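Local atomic coordinates of molybdopterin synthase catalytic subunit (Homo sapiens, PDB entry 5MPO), a protein that transfers two sulfur atoms from thiocarboxylated small subunits to precursor Z, forming the dithiolene of molybdopterin. Residues 43-48 against 120-125; 76-81 against 135-140; 92-97 against 112-117. All coordinates share one frame; numbering follows the deposited sequence.

Contact 1: residues 43-48 against 120-125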
# COMPACT_ATOMS: atom_id res chain seq x y z
N CYS C 43 -11.82 -4.29 10.58
CA CYS C 43 -10.67 -4.36 9.69
C CYS C 43 -9.39 -4.13 10.44
O CYS C 43 -9.28 -3.20 11.24
CB CYS C 43 -10.80 -3.33 8.56
SG CYS C 43 -12.02 -3.93 7.36
N GLY C 44 -8.44 -5.02 10.15
CA GLY C 44 -7.08 -4.98 10.66
C GLY C 44 -6.05 -4.40 9.71
O GLY C 44 -4.95 -4.06 10.14
N ALA C 45 -6.38 -4.28 8.43
CA ALA C 45 -5.39 -3.84 7.41
C ALA C 45 -5.96 -2.78 6.45
O ALA C 45 -7.06 -2.93 5.93
CB ALA C 45 -4.88 -5.04 6.63
N ILE C 46 -5.18 -1.74 6.22
CA ILE C 46 -5.46 -0.73 5.22
C ILE C 46 -4.22 -0.66 4.38
O ILE C 46 -3.14 -0.41 4.94
CB ILE C 46 -5.69 0.63 5.88
CG1 ILE C 46 -6.92 0.54 6.78
CG2 ILE C 46 -5.87 1.72 4.84
CD1 ILE C 46 -7.22 1.82 7.52
N SER C 47 -4.34 -0.91 3.06
CA SER C 47 -3.24 -0.60 2.15
C SER C 47 -3.61 0.67 1.46
O SER C 47 -4.78 0.90 1.22
CB SER C 47 -2.94 -1.72 1.14
OG SER C 47 -2.60 -2.90 1.87
N LEU C 48 -2.62 1.49 1.14
CA LEU C 48 -2.82 2.72 0.37
C LEU C 48 -1.78 2.86 -0.72
O LEU C 48 -0.66 2.38 -0.57
CB LEU C 48 -2.76 3.97 1.23
CG LEU C 48 -3.85 4.11 2.30
CD1 LEU C 48 -3.26 3.79 3.64
CD2 LEU C 48 -4.40 5.50 2.34
N ALA C 120 -3.34 -9.52 2.99
CA ALA C 120 -3.13 -9.87 1.59
C ALA C 120 -4.23 -9.25 0.67
O ALA C 120 -3.98 -8.79 -0.42
CB ALA C 120 -3.12 -11.39 1.44
N ALA C 121 -5.45 -9.26 1.15
CA ALA C 121 -6.58 -8.77 0.41
C ALA C 121 -6.42 -7.30 0.12
O ALA C 121 -6.56 -6.87 -1.01
CB ALA C 121 -7.83 -9.02 1.21
N SER C 122 -6.07 -6.54 1.15
CA SER C 122 -5.93 -5.10 1.02
C SER C 122 -4.75 -4.74 0.10
O SER C 122 -4.88 -3.85 -0.73
CB SER C 122 -5.81 -4.45 2.39
OG SER C 122 -4.47 -4.52 2.84
N LEU C 123 -3.63 -5.46 0.21
CA LEU C 123 -2.46 -5.19 -0.66
C LEU C 123 -2.72 -5.58 -2.07
O LEU C 123 -2.37 -4.88 -2.97
CB LEU C 123 -1.25 -5.99 -0.22
CG LEU C 123 -0.68 -5.55 1.14
CD1 LEU C 123 -0.03 -6.72 1.91
CD2 LEU C 123 0.30 -4.38 0.89
N GLU C 124 -3.29 -6.75 -2.28
CA GLU C 124 -3.56 -7.20 -3.63
C GLU C 124 -4.63 -6.34 -4.33
O GLU C 124 -4.49 -6.05 -5.50
CB GLU C 124 -3.97 -8.68 -3.63
CG GLU C 124 -2.77 -9.60 -3.29
CD GLU C 124 -3.12 -11.09 -3.25
OE1 GLU C 124 -4.18 -11.49 -3.71
OE2 GLU C 124 -2.32 -11.89 -2.74
N ALA C 125 -5.68 -5.93 -3.62
CA ALA C 125 -6.75 -5.15 -4.20
C ALA C 125 -6.25 -3.74 -4.57
O ALA C 125 -6.65 -3.20 -5.59
CB ALA C 125 -7.94 -5.09 -3.27

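Contact 2: residues 76-81 against 135-140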
# COMPACT_ATOMS: atom_id res chain seq x y z
N ASN C 76 -17.73 5.61 -13.59
CA ASN C 76 -18.35 4.32 -13.78
C ASN C 76 -17.26 3.23 -13.83
O ASN C 76 -17.47 2.10 -13.29
CB ASN C 76 -19.21 4.27 -15.03
CG ASN C 76 -20.17 3.07 -15.02
OD1 ASN C 76 -20.91 2.87 -14.05
ND2 ASN C 76 -20.17 2.27 -16.10
N GLU C 77 -16.11 3.56 -14.44
CA GLU C 77 -15.09 2.55 -14.71
C GLU C 77 -14.40 2.19 -13.40
O GLU C 77 -14.15 1.03 -13.14
CB GLU C 77 -14.05 2.97 -15.76
CG GLU C 77 -14.50 2.84 -17.20
CD GLU C 77 -14.85 1.47 -17.70
OE1 GLU C 77 -14.00 0.56 -17.71
OE2 GLU C 77 -15.99 1.31 -18.20
N VAL C 78 -14.21 3.17 -12.55
CA VAL C 78 -13.79 2.90 -11.20
C VAL C 78 -14.85 2.08 -10.41
O VAL C 78 -14.47 1.17 -9.69
CB VAL C 78 -13.43 4.18 -10.47
CG1 VAL C 78 -13.07 3.89 -9.00
CG2 VAL C 78 -12.25 4.87 -11.18
N ARG C 79 -16.15 2.34 -10.58
CA ARG C 79 -17.16 1.51 -9.94
C ARG C 79 -17.02 0.07 -10.39
O ARG C 79 -17.29 -0.84 -9.63
CB ARG C 79 -18.62 2.00 -10.16
CG ARG C 79 -18.96 3.30 -9.40
CD ARG C 79 -20.42 3.78 -9.43
NE ARG C 79 -20.87 4.06 -10.81
CZ ARG C 79 -20.98 5.26 -11.40
NH1 ARG C 79 -20.71 6.40 -10.76
NH2 ARG C 79 -21.36 5.33 -12.69
N LYS C 80 -16.68 -0.15 -11.64
CA LYS C 80 -16.47 -1.50 -12.09
C LYS C 80 -15.24 -2.13 -11.42
O LYS C 80 -15.26 -3.30 -11.02
CB LYS C 80 -16.27 -1.56 -13.60
CG LYS C 80 -17.56 -1.54 -14.38
CD LYS C 80 -17.19 -1.54 -15.82
CE LYS C 80 -18.32 -0.95 -16.64
NZ LYS C 80 -17.75 -0.69 -18.01
N ILE C 81 -14.18 -1.36 -11.31
CA ILE C 81 -13.04 -1.85 -10.57
C ILE C 81 -13.40 -2.24 -9.12
O ILE C 81 -12.95 -3.31 -8.61
CB ILE C 81 -11.92 -0.83 -10.64
CG1 ILE C 81 -11.32 -0.87 -12.04
CG2 ILE C 81 -10.87 -1.05 -9.53
CD1 ILE C 81 -10.42 0.32 -12.25
N ALA C 135 -4.86 1.14 -16.85
CA ALA C 135 -5.16 0.43 -18.08
C ALA C 135 -6.56 0.75 -18.70
O ALA C 135 -6.76 0.60 -19.87
CB ALA C 135 -5.11 -1.06 -17.76
N LYS C 136 -7.53 1.13 -17.89
CA LYS C 136 -8.91 1.12 -18.28
C LYS C 136 -9.66 2.42 -18.09
O LYS C 136 -10.63 2.62 -18.77
CB LYS C 136 -9.63 0.04 -17.47
CG LYS C 136 -10.21 -1.11 -18.27
CD LYS C 136 -9.18 -1.91 -19.07
CE LYS C 136 -9.97 -2.79 -20.00
NZ LYS C 136 -9.07 -3.56 -20.88
N VAL C 137 -9.24 3.29 -17.18
CA VAL C 137 -10.01 4.45 -16.82
C VAL C 137 -9.61 5.66 -17.69
O VAL C 137 -8.44 6.01 -17.72
CB VAL C 137 -9.89 4.70 -15.31
CG1 VAL C 137 -10.72 5.89 -14.83
CG2 VAL C 137 -10.41 3.45 -14.56
N PRO C 138 -10.61 6.30 -18.39
CA PRO C 138 -10.38 7.41 -19.33
C PRO C 138 -9.92 8.69 -18.65
O PRO C 138 -10.73 9.55 -18.34
CB PRO C 138 -11.73 7.57 -20.01
CG PRO C 138 -12.69 7.18 -18.99
CD PRO C 138 -12.05 6.02 -18.29
N ILE C 139 -8.62 8.70 -18.34
CA ILE C 139 -7.91 9.80 -17.70
C ILE C 139 -6.60 9.93 -18.48
O ILE C 139 -6.15 8.95 -19.10
CB ILE C 139 -7.57 9.50 -16.25
CG1 ILE C 139 -8.81 9.20 -15.42
CG2 ILE C 139 -6.87 10.67 -15.57
CD1 ILE C 139 -8.49 8.35 -14.21
N TRP C 140 -6.04 11.14 -18.53
CA TRP C 140 -4.86 11.45 -19.37
C TRP C 140 -4.05 12.52 -18.69
O TRP C 140 -4.65 13.40 -18.07
CB TRP C 140 -5.26 12.00 -20.78
CG TRP C 140 -6.04 11.08 -21.59
CD1 TRP C 140 -5.58 10.16 -22.50
CD2 TRP C 140 -7.48 10.97 -21.58
NE1 TRP C 140 -6.65 9.44 -23.04
CE2 TRP C 140 -7.82 9.93 -22.50
CE3 TRP C 140 -8.51 11.65 -20.89
CZ2 TRP C 140 -9.16 9.57 -22.76
CZ3 TRP C 140 -9.83 11.26 -21.11
CH2 TRP C 140 -10.15 10.23 -22.07

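Contact 3: residues 92-97 against 112-117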
# COMPACT_ATOMS: atom_id res chain seq x y z
N LYS C 92 -13.49 -4.59 2.86
CA LYS C 92 -14.61 -3.91 3.43
C LYS C 92 -14.95 -2.64 2.63
O LYS C 92 -15.93 -2.65 1.91
CB LYS C 92 -14.34 -3.58 4.89
CG LYS C 92 -15.54 -3.01 5.62
CD LYS C 92 -16.74 -3.94 5.47
CE LYS C 92 -17.87 -3.56 6.41
NZ LYS C 92 -19.08 -4.36 6.06
N HIS C 93 -14.10 -1.61 2.75
CA HIS C 93 -14.22 -0.31 2.10
C HIS C 93 -13.07 -0.05 1.04
O HIS C 93 -11.90 -0.42 1.23
CB HIS C 93 -14.12 0.85 3.12
CG HIS C 93 -15.06 0.74 4.28
ND1 HIS C 93 -16.41 0.53 4.14
CD2 HIS C 93 -14.83 0.83 5.62
CE1 HIS C 93 -16.97 0.47 5.34
NE2 HIS C 93 -16.02 0.66 6.25
N ILE C 94 -13.43 0.64 -0.04
CA ILE C 94 -12.50 1.06 -1.11
C ILE C 94 -12.75 2.58 -1.30
O ILE C 94 -13.93 3.07 -1.32
CB ILE C 94 -12.84 0.30 -2.39
CG1 ILE C 94 -12.95 -1.21 -2.16
CG2 ILE C 94 -11.94 0.71 -3.50
CD1 ILE C 94 -13.44 -1.99 -3.36
N ALA C 95 -11.66 3.34 -1.29
CA ALA C 95 -11.72 4.74 -1.57
C ALA C 95 -10.80 4.97 -2.74
O ALA C 95 -9.70 4.42 -2.74
CB ALA C 95 -11.26 5.54 -0.39
N VAL C 96 -11.26 5.70 -3.75
CA VAL C 96 -10.42 6.10 -4.90
C VAL C 96 -10.59 7.57 -5.20
O VAL C 96 -11.66 8.00 -5.59
CB VAL C 96 -10.74 5.36 -6.19
CG1 VAL C 96 -9.84 5.89 -7.32
CG2 VAL C 96 -10.62 3.84 -5.99
N PHE C 97 -9.52 8.33 -4.99
CA PHE C 97 -9.56 9.77 -5.10
C PHE C 97 -8.60 10.16 -6.16
O PHE C 97 -7.41 9.84 -6.05
CB PHE C 97 -9.19 10.41 -3.78
CG PHE C 97 -10.34 10.55 -2.85
CD1 PHE C 97 -10.97 9.44 -2.37
CD2 PHE C 97 -10.81 11.78 -2.49
CE1 PHE C 97 -12.07 9.54 -1.51
CE2 PHE C 97 -11.91 11.91 -1.64
CZ PHE C 97 -12.55 10.77 -1.14
N ILE C 112 -5.52 5.75 -3.49
CA ILE C 112 -6.36 4.57 -3.38
C ILE C 112 -6.10 3.94 -2.02
O ILE C 112 -4.94 3.80 -1.59
CB ILE C 112 -6.02 3.56 -4.47
CG1 ILE C 112 -6.31 4.14 -5.85
CG2 ILE C 112 -6.88 2.32 -4.29
CD1 ILE C 112 -5.64 3.43 -7.01
N ALA C 113 -7.18 3.58 -1.36
CA ALA C 113 -7.11 2.89 -0.11
C ALA C 113 -8.13 1.73 -0.08
O ALA C 113 -9.24 1.88 -0.57
CB ALA C 113 -7.40 3.88 1.01
N VAL C 114 -7.75 0.61 0.54
CA VAL C 114 -8.62 -0.54 0.77
C VAL C 114 -8.43 -1.06 2.16
O VAL C 114 -7.28 -1.21 2.58
CB VAL C 114 -8.30 -1.72 -0.21
CG1 VAL C 114 -9.27 -2.87 0.02
CG2 VAL C 114 -8.40 -1.24 -1.65
N SER C 115 -9.53 -1.34 2.86
CA SER C 115 -9.50 -2.02 4.20
C SER C 115 -10.05 -3.42 4.13
O SER C 115 -10.98 -3.68 3.41
CB SER C 115 -10.30 -1.24 5.26
OG SER C 115 -11.66 -1.05 4.85
N SER C 116 -9.49 -4.33 4.90
CA SER C 116 -10.04 -5.69 5.02
C SER C 116 -9.62 -6.29 6.37
O SER C 116 -8.80 -5.73 7.08
CB SER C 116 -9.53 -6.59 3.89
OG SER C 116 -8.11 -6.58 3.91
N ALA C 117 -10.16 -7.46 6.68
CA ALA C 117 -9.84 -8.16 7.93
C ALA C 117 -8.37 -8.59 8.00
O ALA C 117 -7.71 -8.33 9.06
CB ALA C 117 -10.82 -9.35 8.17

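Contact 1: residues 43-48 against 120-125
This is a helix-on-sheet contact, buried and partly polar, in which the start of helix 119-136 lies along strand 45-52 close to the interface with the second subunit. The short axes of 45-48 and 120-125 run nearly parallel, 15° apart, and approach to 7.1 Å. Such a close approach suits the small residues that face each other here, Ala45 and Ser47 on the strand and Ser122 on the helix. At the centre the two hydroxyls meet tip to tip, Ser47 OG to Ser122 OG at 2.7 Å, in a hydrogen bond that either could donate. Ser122 OG sits in the crowded position between its backbone N and carbonyl carbon (chi1 83°), where it also bonds to Arg119 O one turn back, so two partners fix its rotation. Ser47 OG lies beside its own backbone N (chi1 -59°) and slips in next to the helix, 3.2 Å from Leu123 N but at too poor an angle for a bond. The CD2 branch of Leu123 reaches round to within 3.4 Å of Ser47 OG, and Ser47 CB rests 3.4 Å from Ser122 O. Two residues earlier on the strand, Ala45 CB touches Ser122 OG at 3.8 Å and lies beside Arg119, predicted to bind substrate. The strand enters through a classic beta bulge, Gly44 and Ala45 both facing Ser116 on the neighbouring strand. In the alpha/beta hammerhead fold of the MoaE family this strand is outermost within its own chain, yet Ile46, Ser47 and Leu48 pair antiparallel with a strand of the second subunit, so the sheet continues through the dimer. Ala45 and Ser47 also pack on Phe49 of that subunit, and Leu123 on its Val126, while Ile46 and Leu48 point away from helix 119-136 and pack against helix 31-38.

Contact 2: residues 76-81 against 135-140
Val137 holds CG1 anti to its backbone N (chi1 -178°), which leaves CG2 beside that N and directs both methyls at helix 73-88. Glu77 sets CG beside its own N and bends at chi2 (-62°), so that its aliphatic part faces the 135-140 segment while the carboxylate turns toward Lys80. Val137 CG2 touches both Glu77 CB and Ile81 CD1, 3.9 Å from each, and Val137 CG1 meets Val78 CG2 obliquely at 4.1 Å. The Glu77 side chain crosses the Pro138 ring at about a right angle, its CG 4.2 Å from Pro138 CD. Lys80 NZ reaches Glu77 OE2 at 2.7 Å from above the carboxylate plane, a salt bridge one turn apart; the ammonium also forms a salt bridge with an acidic side chain of another protein's chain, probably the small subunit MOCS2A. Val137 is where the chain leaves the helix, and Pro138 centres an inverse gamma turn closed by a weak bond from Ile139 N to Val137 O (2.8 Å). The corner between helix 119-136 and strand 139-145, flanked in sequence by the predicted substrate binders Lys134 and Lys141, is seated on helix 73-88, with Val78 also packing on strands 20-25 and 91-99 and Ile139 touching strand 60-69.

Contact 3: residues 92-97 against 112-117
Ser115 OG is gripped twice, by the N-H of His93 across the strands (His93 N to Ser115 OG 3.3 Å) and by Val38 O at the end of helix 31-38. Set between backbone N and carbonyl carbon (chi1 57°), it also lies obliquely against the His93 ring, 3.8 Å from His93 CD2. Lys92 CG stands over the centre of one face of that ring, whose ND1 and NE2 are held by Lys19 N and Glu16 OE2. An alanine in place of Ser115 would take away the hydroxyl that His93 N and Val38 O share and is likely to loosen the tie between this strand end and helix 31-38. The backbones run antiparallel (176°), the central pair of the mixed sheet in the MoaE hammerhead fold. Ala95 and Ala113 form the hydrogen-bonded pair with two nearly straight bonds, Ala95 N to Ala113 O being 2.9 Å. Toward the start of 92-97, Ser115 N donates to His93 O and Lys92 N to Ser115 O, the latter at 2.7 Å. Ile94, Val96, Ile112 and Val114 pack from one face on helices 73-88 and 119-136, Val96 CG1 4.2 Å from Ile112 CG1; Ala95, on the other, meets helix 31-38.

Contacts 1 and 3 sit side by side, their centres 7 Å apart, because strand 108-116 lies between strands 91-99 and 45-52 in one mixed sheet. Contact 2 is farther off, about 20 Å from contact 1 and 16 Å from contact 3 between centres, but shares helix 119-136 with contact 1 and touches contact 3 where Val78 packs on Val96. Along the chain the segments come as 43-48, 76-81, 92-97, 112-117, 120-125 and 135-140, so contact 3 is the most local pairing and contacts 1 and 2 interleave around it. Helix 119-136 thus spans from the dimer interface to the side facing the other protein's chain.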